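Local coordinates for Alpha/beta hydrolase fold protein (Ochrobactrum, PDB 4G9E) that acts as an N-acyl homoserine lactonase, probably opening the lactone ring of bacterial quorum-sensing signals, and is seen here holding the ring-opened N-butanoyl-L-homoserine, at residues Y75-Y80 against G104-I109; A16-E21 against P42-E47. All blocks are in the same frame, centred on the assembly; numbering follows the deposited sequence.

Overall arrangement
The two contacts lie on one alpha/beta hydrolase chain, with centres 21 Å apart and nearest atoms about 11 Å apart, so they do not touch. Along the sequence contact 2 closes before contact 1 opens. Contact 1 (75-80 with 104-109) is buried, centred about 8 Å from the centre of the chain, and pairs the start of helix 77-91 with helix 103-111; its Met77 and His106 line the pocket of N-butanoyl-L-homoserine. Contact 2 (16-21 with 42-47) sits about 15 Å from that centre, where helix 41-45 packs on strand 13-19, next to one edge of the sheet, and takes no part in the pocket.

Contact 1: residues Y75-Y80 against G104-I109; sequences YSMEGY and GGHIGI. With C4L (N-butanoyl-L-homoserine), chain C.
Met77 and His106 meet where the first turn of helix 77-91 packs on helix 103-111, the helix that follows the probable nucleophile elbow of this alpha/beta hydrolase fold; Gly104 belongs to that GxSxG pattern. The contact with the ring is mainly a CH-pi interaction of the methionine methyl; the sulfur lies farther from the ring and obliquely to it. The two side chains run side by side in the same direction, and the methyl CE of Met77 lies over one face of the imidazole, 3.9 Å from the ring centroid and 28° off its normal. The extended chain of Met77 (chi3 175°) brings both SD and CE alongside the histidine: SD is 3.7 Å from CB of His106, and CE touches CB as well as the ring. On the polar side, ND1 of His106 is hydrogen-bonded to Gln200 OE1, a tie that should limit rotation of the ring.

The purely apolar part joins Ile107 to Tyr80. CD1 of Ile107 presses on CB of Tyr80 at 3.4 Å and also reaches CD2 of its ring, at 3.6 Å, coming in obliquely. No hydrogen bond crosses between the segments. Within 75-80, Ser76 is the N-cap: its OG accepts from Gly79 N at 2.8 Å and fixes the helix start that presents Met77.

Both members of the first pair also face the ligand, N-butanoyl-L-homoserine, through its acyl chain. CD2 of His106 approaches ligand C6 at 3.9 Å, and the same Met77 CE that covers the imidazole stands 3.7 Å from ligand C7.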
ATOM      1  N   TYR A  75     -14.811   2.741  -1.862  1.00  8.69           N
ATOM      2  CA  TYR A  75     -13.772   3.020  -2.846  1.00  8.98           C
ATOM      3  C   TYR A  75     -13.204   4.425  -2.667  1.00  8.34           C
ATOM      4  O   TYR A  75     -13.504   5.345  -3.435  1.00  9.65           O
ATOM      5  CB  TYR A  75     -14.311   2.834  -4.258  1.00  9.10           C
ATOM      6  CG  TYR A  75     -14.711   1.422  -4.630  1.00  9.25           C
ATOM      7  CD1 TYR A  75     -14.148   0.310  -4.010  1.00  9.18           C
ATOM      8  CD2 TYR A  75     -15.624   1.206  -5.653  1.00  9.36           C
ATOM      9  CE1 TYR A  75     -14.508  -0.974  -4.395  1.00  9.76           C
ATOM     10  CE2 TYR A  75     -15.985  -0.064  -6.044  1.00  9.86           C
ATOM     11  CZ  TYR A  75     -15.417  -1.155  -5.418  1.00  9.14           C
ATOM     12  OH  TYR A  75     -15.763  -2.435  -5.786  1.00 10.34           O
ATOM     13  N   SER A  76     -12.402   4.582  -1.622  1.00  8.14           N
ATOM     14  CA  SER A  76     -11.707   5.828  -1.351  1.00  7.52           C
ATOM     15  C   SER A  76     -10.576   5.496  -0.404  1.00  6.97           C
ATOM     16  O   SER A  76     -10.604   4.466   0.267  1.00  7.22           O
ATOM     17  CB  SER A  76     -12.634   6.860  -0.706  1.00  9.01           C
ATOM     18  OG  SER A  76     -12.979   6.473   0.613  1.00  9.37           O
ATOM     19  N   MET A  77      -9.582   6.364  -0.327  1.00  7.25           N
ATOM     20  CA  MET A  77      -8.476   6.086   0.573  1.00  7.56           C
ATOM     21  C   MET A  77      -8.958   5.858   2.011  1.00  7.43           C
ATOM     22  O   MET A  77      -8.513   4.931   2.687  1.00  7.97           O
ATOM     23  CB  MET A  77      -7.430   7.191   0.474  1.00  7.74           C
ATOM     24  CG  MET A  77      -6.696   7.153  -0.860  1.00  7.85           C
ATOM     25  SD  MET A  77      -5.923   8.714  -1.240  1.00  8.40           S
ATOM     26  CE  MET A  77      -5.047   8.278  -2.743  1.00  9.67           C
ATOM     27  N   GLU A  78      -9.887   6.695   2.468  1.00  7.21           N
ATOM     28  CA  GLU A  78     -10.416   6.565   3.819  1.00  7.47           C
ATOM     29  C   GLU A  78     -11.350   5.354   3.954  1.00  7.23           C
ATOM     30  O   GLU A  78     -11.359   4.701   4.996  1.00  7.53           O
ATOM     31  CB  GLU A  78     -11.078   7.871   4.274  1.00  8.93           C
ATOM     32  CG  GLU A  78     -12.312   8.299   3.484  1.00 10.15           C
ATOM     33  CD  GLU A  78     -12.022   9.169   2.259  1.00  9.54           C
ATOM     34  OE1 GLU A  78     -10.914   9.113   1.676  1.00  8.89           O
ATOM     35  OE2 GLU A  78     -12.941   9.911   1.871  1.00 11.55           O
ATOM     36  N   GLY A  79     -12.123   5.042   2.915  1.00  7.27           N
ATOM     37  CA  GLY A  79     -12.980   3.870   2.936  1.00  7.49           C
ATOM     38  C   GLY A  79     -12.198   2.575   2.987  1.00  7.20           C
ATOM     39  O   GLY A  79     -12.561   1.641   3.715  1.00  7.79           O
ATOM     40  N   TYR A  80     -11.131   2.504   2.201  1.00  6.71           N
ATOM     41  CA  TYR A  80     -10.242   1.350   2.252  1.00  6.95           C
ATOM     42  C   TYR A  80      -9.574   1.236   3.626  1.00  6.66           C
ATOM     43  O   TYR A  80      -9.371   0.136   4.138  1.00  7.05           O
ATOM     44  CB  TYR A  80      -9.166   1.473   1.189  1.00  7.47           C
ATOM     45  CG  TYR A  80      -9.610   1.308  -0.256  1.00  7.17           C
ATOM     46  CD1 TYR A  80     -10.402   0.239  -0.661  1.00  8.10           C
ATOM     47  CD2 TYR A  80      -9.189   2.216  -1.216  1.00  7.52           C
ATOM     48  CE1 TYR A  80     -10.765   0.087  -2.007  1.00  8.60           C
ATOM     49  CE2 TYR A  80      -9.548   2.082  -2.546  1.00  7.99           C
ATOM     50  CZ  TYR A  80     -10.322   1.014  -2.935  1.00  8.16           C
ATOM     51  OH  TYR A  80     -10.663   0.875  -4.256  1.00  8.89           O
ATOM     52  N   GLY A 104      -1.929   1.802  -1.467  1.00  6.97           N
ATOM     53  CA  GLY A 104      -1.858   1.203  -0.144  1.00  6.71           C
ATOM     54  C   GLY A 104      -1.151   2.055   0.901  1.00  6.35           C
ATOM     55  O   GLY A 104      -1.493   2.004   2.089  1.00  6.80           O
ATOM     56  N   GLY A 105      -0.152   2.824   0.474  1.00  6.89           N
ATOM     57  CA  GLY A 105       0.502   3.780   1.350  1.00  6.80           C
ATOM     58  C   GLY A 105      -0.427   4.910   1.762  1.00  6.21           C
ATOM     59  O   GLY A 105      -0.429   5.319   2.922  1.00  6.66           O
ATOM     60  N   HIS A 106      -1.206   5.427   0.814  1.00  6.46           N
ATOM     61  CA  HIS A 106      -2.199   6.450   1.138  1.00  6.82           C
ATOM     62  C   HIS A 106      -3.236   5.898   2.127  1.00  6.08           C
ATOM     63  O   HIS A 106      -3.665   6.589   3.051  1.00  6.74           O
ATOM     64  CB  HIS A 106      -2.888   6.950  -0.138  1.00  7.04           C
ATOM     65  CG  HIS A 106      -1.956   7.617  -1.103  1.00  7.73           C
ATOM     66  ND1 HIS A 106      -1.485   8.902  -0.930  1.00  7.99           N
ATOM     67  CD2 HIS A 106      -1.394   7.164  -2.250  1.00  7.45           C
ATOM     68  CE1 HIS A 106      -0.680   9.212  -1.933  1.00  9.07           C
ATOM     69  NE2 HIS A 106      -0.602   8.173  -2.746  1.00  8.54           N
ATOM     70  N   ILE A 107      -3.655   4.656   1.905  1.00  6.09           N
ATOM     71  CA  ILE A 107      -4.555   3.968   2.817  1.00  6.34           C
ATOM     72  C   ILE A 107      -3.924   3.849   4.207  1.00  5.92           C
ATOM     73  O   ILE A 107      -4.562   4.133   5.224  1.00  6.29           O
ATOM     74  CB  ILE A 107      -4.952   2.583   2.261  1.00  6.70           C
ATOM     75  CG1 ILE A 107      -5.741   2.752   0.954  1.00  6.80           C
ATOM     76  CG2 ILE A 107      -5.721   1.770   3.303  1.00  6.70           C
ATOM     77  CD1 ILE A 107      -5.913   1.474   0.175  1.00  7.88           C
ATOM     78  N   GLY A 108      -2.655   3.451   4.253  1.00  6.06           N
ATOM     79  CA  GLY A 108      -1.943   3.361   5.517  1.00  6.48           C
ATOM     80  C   GLY A 108      -1.909   4.675   6.281  1.00  6.41           C
ATOM     81  O   GLY A 108      -2.060   4.709   7.501  1.00  6.67           O
ATOM     82  N   ILE A 109      -1.717   5.774   5.557  1.00  6.39           N
ATOM     83  CA  ILE A 109      -1.745   7.094   6.177  1.00  6.61           C
ATOM     84  C   ILE A 109      -3.126   7.371   6.799  1.00  6.32           C
ATOM     85  O   ILE A 109      -3.227   7.864   7.927  1.00  6.96           O
ATOM     86  CB  ILE A 109      -1.340   8.198   5.169  1.00  7.16           C
ATOM     87  CG1 ILE A 109       0.122   8.027   4.734  1.00  7.81           C
ATOM     88  CG2 ILE A 109      -1.582   9.591   5.766  1.00  7.93           C
ATOM     89  CD1 ILE A 109       0.509   8.903   3.557  1.00  8.26           C
TER
HETATM   90  O1  C4L C 301       0.140   2.117  -7.906  0.72  9.92           O
HETATM   91  C4  C4L C 301      -0.755   2.820  -7.378  0.85  9.36           C
HETATM   92  O2  C4L C 301      -1.427   2.451  -6.389  0.85  8.67           O
HETATM   93  C3  C4L C 301      -1.069   4.176  -7.967  0.91 10.65           C
HETATM   94  C2  C4L C 301       0.138   4.756  -8.715  0.84 11.51           C
HETATM   95  C1  C4L C 301      -0.261   5.843  -9.700  0.63 12.25           C
HETATM   96  O3  C4L C 301      -0.941   5.263 -10.824  0.69 12.69           O
HETATM   97  N1  C4L C 301      -1.476   5.147  -6.946  0.94 10.48           N
HETATM   98  C5  C4L C 301      -2.745   5.534  -6.789  0.91  9.72           C
HETATM   99  O4  C4L C 301      -3.666   5.128  -7.486  0.84  9.91           O
HETATM  100  C6  C4L C 301      -3.018   6.541  -5.695  1.00 10.69           C
HETATM  101  C7  C4L C 301      -3.891   7.663  -6.247  0.65 12.02           C
HETATM  102  C8  C4L C 301      -3.189   8.470  -7.332  0.71 12.15           C

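Contact 2: residues A16-E21 against P42-E47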
ATOM      1  N   ALA A  16     -10.646 -11.232   0.713  1.00 10.03           N
ATOM      2  CA  ALA A  16      -9.663 -12.304   0.666  1.00 11.18           C
ATOM      3  C   ALA A  16      -8.433 -11.912   1.479  1.00 10.35           C
ATOM      4  O   ALA A  16      -7.968 -10.772   1.399  1.00 10.38           O
ATOM      5  CB  ALA A  16      -9.276 -12.583  -0.769  1.00 12.20           C
ATOM      6  N   VAL A  17      -7.901 -12.861   2.247  1.00 10.24           N
ATOM      7  CA  VAL A  17      -6.743 -12.624   3.103  1.00 11.01           C
ATOM      8  C   VAL A  17      -5.717 -13.741   2.933  1.00 11.13           C
ATOM      9  O   VAL A  17      -6.064 -14.916   2.997  1.00 12.53           O
ATOM     10  CB  VAL A  17      -7.150 -12.571   4.593  1.00 12.12           C
ATOM     11  CG1 VAL A  17      -5.936 -12.310   5.469  1.00 13.47           C
ATOM     12  CG2 VAL A  17      -8.211 -11.502   4.824  1.00 13.18           C
ATOM     13  N   ARG A  18      -4.463 -13.365   2.704  1.00 10.99           N
ATOM     14  CA  ARG A  18      -3.357 -14.318   2.665  1.00 10.39           C
ATOM     15  C   ARG A  18      -2.502 -14.074   3.884  1.00  9.96           C
ATOM     16  O   ARG A  18      -2.200 -12.928   4.200  1.00 10.92           O
ATOM     17  CB  ARG A  18      -2.495 -14.084   1.429  1.00 12.32           C
ATOM     18  CG  ARG A  18      -3.214 -14.289   0.130  1.00 13.15           C
ATOM     19  CD  ARG A  18      -2.443 -13.680  -1.024  1.00 12.88           C
ATOM     20  NE  ARG A  18      -3.298 -13.587  -2.197  1.00 12.99           N
ATOM     21  CZ  ARG A  18      -4.197 -12.625  -2.383  1.00 12.44           C
ATOM     22  NH1 ARG A  18      -4.350 -11.665  -1.479  1.00 12.65           N
ATOM     23  NH2 ARG A  18      -4.947 -12.624  -3.477  1.00 13.28           N
ATOM     24  N   GLU A  19      -2.094 -15.145   4.556  1.00 10.36           N
ATOM     25  CA  GLU A  19      -1.216 -15.013   5.709  1.00 10.44           C
ATOM     26  C   GLU A  19      -0.076 -16.011   5.628  1.00 10.88           C
ATOM     27  O   GLU A  19      -0.274 -17.181   5.287  1.00 13.24           O
ATOM     28  CB  GLU A  19      -1.968 -15.254   7.017  1.00 11.83           C
ATOM     29  CG  GLU A  19      -3.104 -14.292   7.269  1.00 13.68           C
ATOM     30  CD  GLU A  19      -3.754 -14.493   8.623  1.00 16.01           C
ATOM     31  OE1 GLU A  19      -3.025 -14.592   9.628  1.00 16.98           O
ATOM     32  OE2 GLU A  19      -4.996 -14.558   8.685  1.00 18.22           O
ATOM     33  N   SER A  20       1.123 -15.552   5.954  1.00 10.25           N
ATOM     34  CA  SER A  20       2.236 -16.467   6.137  1.00 10.81           C
ATOM     35  C   SER A  20       2.126 -17.142   7.507  1.00 10.95           C
ATOM     36  O   SER A  20       1.292 -16.764   8.334  1.00 11.61           O
ATOM     37  CB  SER A  20       3.564 -15.724   6.021  1.00 11.11           C
ATOM     38  OG  SER A  20       3.814 -14.952   7.183  1.00 10.37           O
ATOM     39  N   GLU A  21       2.965 -18.147   7.742  1.00 12.78           N
ATOM     40  CA  GLU A  21       2.952 -18.874   9.008  1.00 13.38           C
ATOM     41  C   GLU A  21       4.022 -18.388   9.982  1.00 12.74           C
ATOM     42  O   GLU A  21       4.314 -19.053  10.967  1.00 13.49           O
ATOM     43  CB  GLU A  21       3.052 -20.386   8.771  1.00 16.09           C
ATOM     44  CG  GLU A  21       1.819 -20.941   8.067  1.00 18.45           C
ATOM     45  CD  GLU A  21       1.851 -22.444   7.884  1.00 22.43           C
ATOM     46  OE1 GLU A  21       2.943 -22.994   7.637  1.00 24.59           O
ATOM     47  OE2 GLU A  21       0.773 -23.073   7.981  1.00 24.08           O
ATOM     48  N   PRO A  42       6.873 -12.270  -2.933  1.00 10.77           N
ATOM     49  CA  PRO A  42       8.265 -12.370  -2.457  1.00 10.72           C
ATOM     50  C   PRO A  42       8.391 -12.256  -0.936  1.00 10.92           C
ATOM     51  O   PRO A  42       9.251 -12.902  -0.339  1.00 12.21           O
ATOM     52  CB  PRO A  42       8.956 -11.183  -3.137  1.00 12.92           C
ATOM     53  CG  PRO A  42       8.138 -10.922  -4.360  1.00 14.86           C
ATOM     54  CD  PRO A  42       6.717 -11.227  -3.960  1.00 12.75           C
ATOM     55  N   GLN A  43       7.541 -11.437  -0.326  1.00  9.39           N
ATOM     56  CA  GLN A  43       7.543 -11.270   1.118  1.00  9.42           C
ATOM     57  C   GLN A  43       6.781 -12.394   1.803  1.00 10.04           C
ATOM     58  O   GLN A  43       7.270 -12.965   2.775  1.00 12.70           O
ATOM     59  CB  GLN A  43       6.985  -9.901   1.505  1.00  9.45           C
ATOM     60  CG  GLN A  43       7.934  -8.757   1.185  1.00  9.21           C
ATOM     61  CD  GLN A  43       8.059  -8.491  -0.303  1.00  8.91           C
ATOM     62  OE1 GLN A  43       7.059  -8.449  -1.014  1.00  9.32           O
ATOM     63  NE2 GLN A  43       9.288  -8.312  -0.776  1.00  9.11           N
ATOM     64  N   LEU A  44       5.598 -12.727   1.294  1.00 10.23           N
ATOM     65  CA  LEU A  44       4.807 -13.813   1.865  1.00 11.28           C
ATOM     66  C   LEU A  44       5.586 -15.117   1.947  1.00 12.40           C
ATOM     67  O   LEU A  44       5.541 -15.807   2.958  1.00 13.56           O
ATOM     68  CB  LEU A  44       3.538 -14.044   1.043  1.00 11.13           C
ATOM     69  CG  LEU A  44       2.408 -13.030   1.233  1.00 11.85           C
ATOM     70  CD1 LEU A  44       1.468 -13.038   0.037  1.00 12.24           C
ATOM     71  CD2 LEU A  44       1.646 -13.305   2.526  1.00 12.29           C
ATOM     72  N   GLU A  45       6.286 -15.447   0.868  1.00 12.45           N
ATOM     73  CA  GLU A  45       6.918 -16.753   0.714  1.00 14.68           C
ATOM     74  C   GLU A  45       8.404 -16.765   1.063  1.00 14.95           C
ATOM     75  O   GLU A  45       9.015 -17.829   1.150  1.00 18.63           O
ATOM     76  CB  GLU A  45       6.741 -17.242  -0.723  1.00 17.55           C
ATOM     77  CG  GLU A  45       5.296 -17.359  -1.166  1.00 21.07           C
ATOM     78  CD  GLU A  45       5.171 -17.717  -2.634  1.00 25.36           C
ATOM     79  OE1 GLU A  45       6.213 -17.994  -3.269  1.00 27.78           O
ATOM     80  OE2 GLU A  45       4.033 -17.713  -3.150  1.00 26.56           O
ATOM     81  N   GLY A  46       8.983 -15.586   1.250  1.00 12.62           N
ATOM     82  CA  GLY A  46      10.402 -15.465   1.527  1.00 12.80           C
ATOM     83  C   GLY A  46      10.735 -15.262   2.990  1.00 12.72           C
ATOM     84  O   GLY A  46       9.939 -15.578   3.875  1.00 13.30           O
ATOM     85  N   GLU A  47      11.915 -14.707   3.219  1.00 13.58           N
ATOM     86  CA  GLU A  47      12.447 -14.597   4.573  1.00 14.94           C
ATOM     87  C   GLU A  47      11.535 -13.730   5.488  1.00 12.74           C
ATOM     88  O   GLU A  47      11.418 -13.985   6.671  1.00 13.55           O
ATOM     89  CB  GLU A  47      13.874 -14.032   4.534  1.00 20.00           C
ATOM     90  CG  GLU A  47      14.856 -15.117   4.152  1.00 20.00           C
ATOM     91  CD  GLU A  47      14.606 -16.459   4.862  1.00 20.00           C
ATOM     92  OE1 GLU A  47      14.221 -17.412   4.144  1.00 20.00           O
ATOM     93  OE2 GLU A  47      14.845 -16.641   6.110  1.00 20.00           O
TER
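Leu44 carries this contact from the helix side, setting its two methyls against different parts of the strand segment. CD1 meets CD of Arg18 at 4.1 Å, the two side chains crossing at about a right angle, while CD2 lies 4.1 Å from the backbone N of Ser20. The third touch is made by the leucine's own carbonyl: Leu44 O sits 3.6 Å from CB of Ser20, a van der Waals approach. No hydrogen bond joins the segments, and the backbones come nearest at Ser20 and Leu44, whose CA atoms are 5.6 Å apart.

The polar ends of Arg18 and Ser20 are held by other partners. The chain of Arg18, extended from CG to NE (chi2 164°), passes across the leucine, touching it at CD, and takes the guanidinium beyond to a salt bridge from NH2 to Asp58 and a hydrogen bond from NH1 to Ala56 O. OG of Ser20 is hydrogen-bonded to Gly49 O and Val54 N, which holds its rotation; the backbone itself turns CB toward the helix.

Farther out, strand 13-19 runs antiparallel between strands 4-10 and 52-57. Leu44 also rests on Val54 and Ala56 of strand 52-57, and Gln43 reaches Phe258 and Leu262 on helix 255-270. This is plain packing of short helix 41-45 across two adjacent strands at the antiparallel end of the alpha/beta hydrolase central sheet.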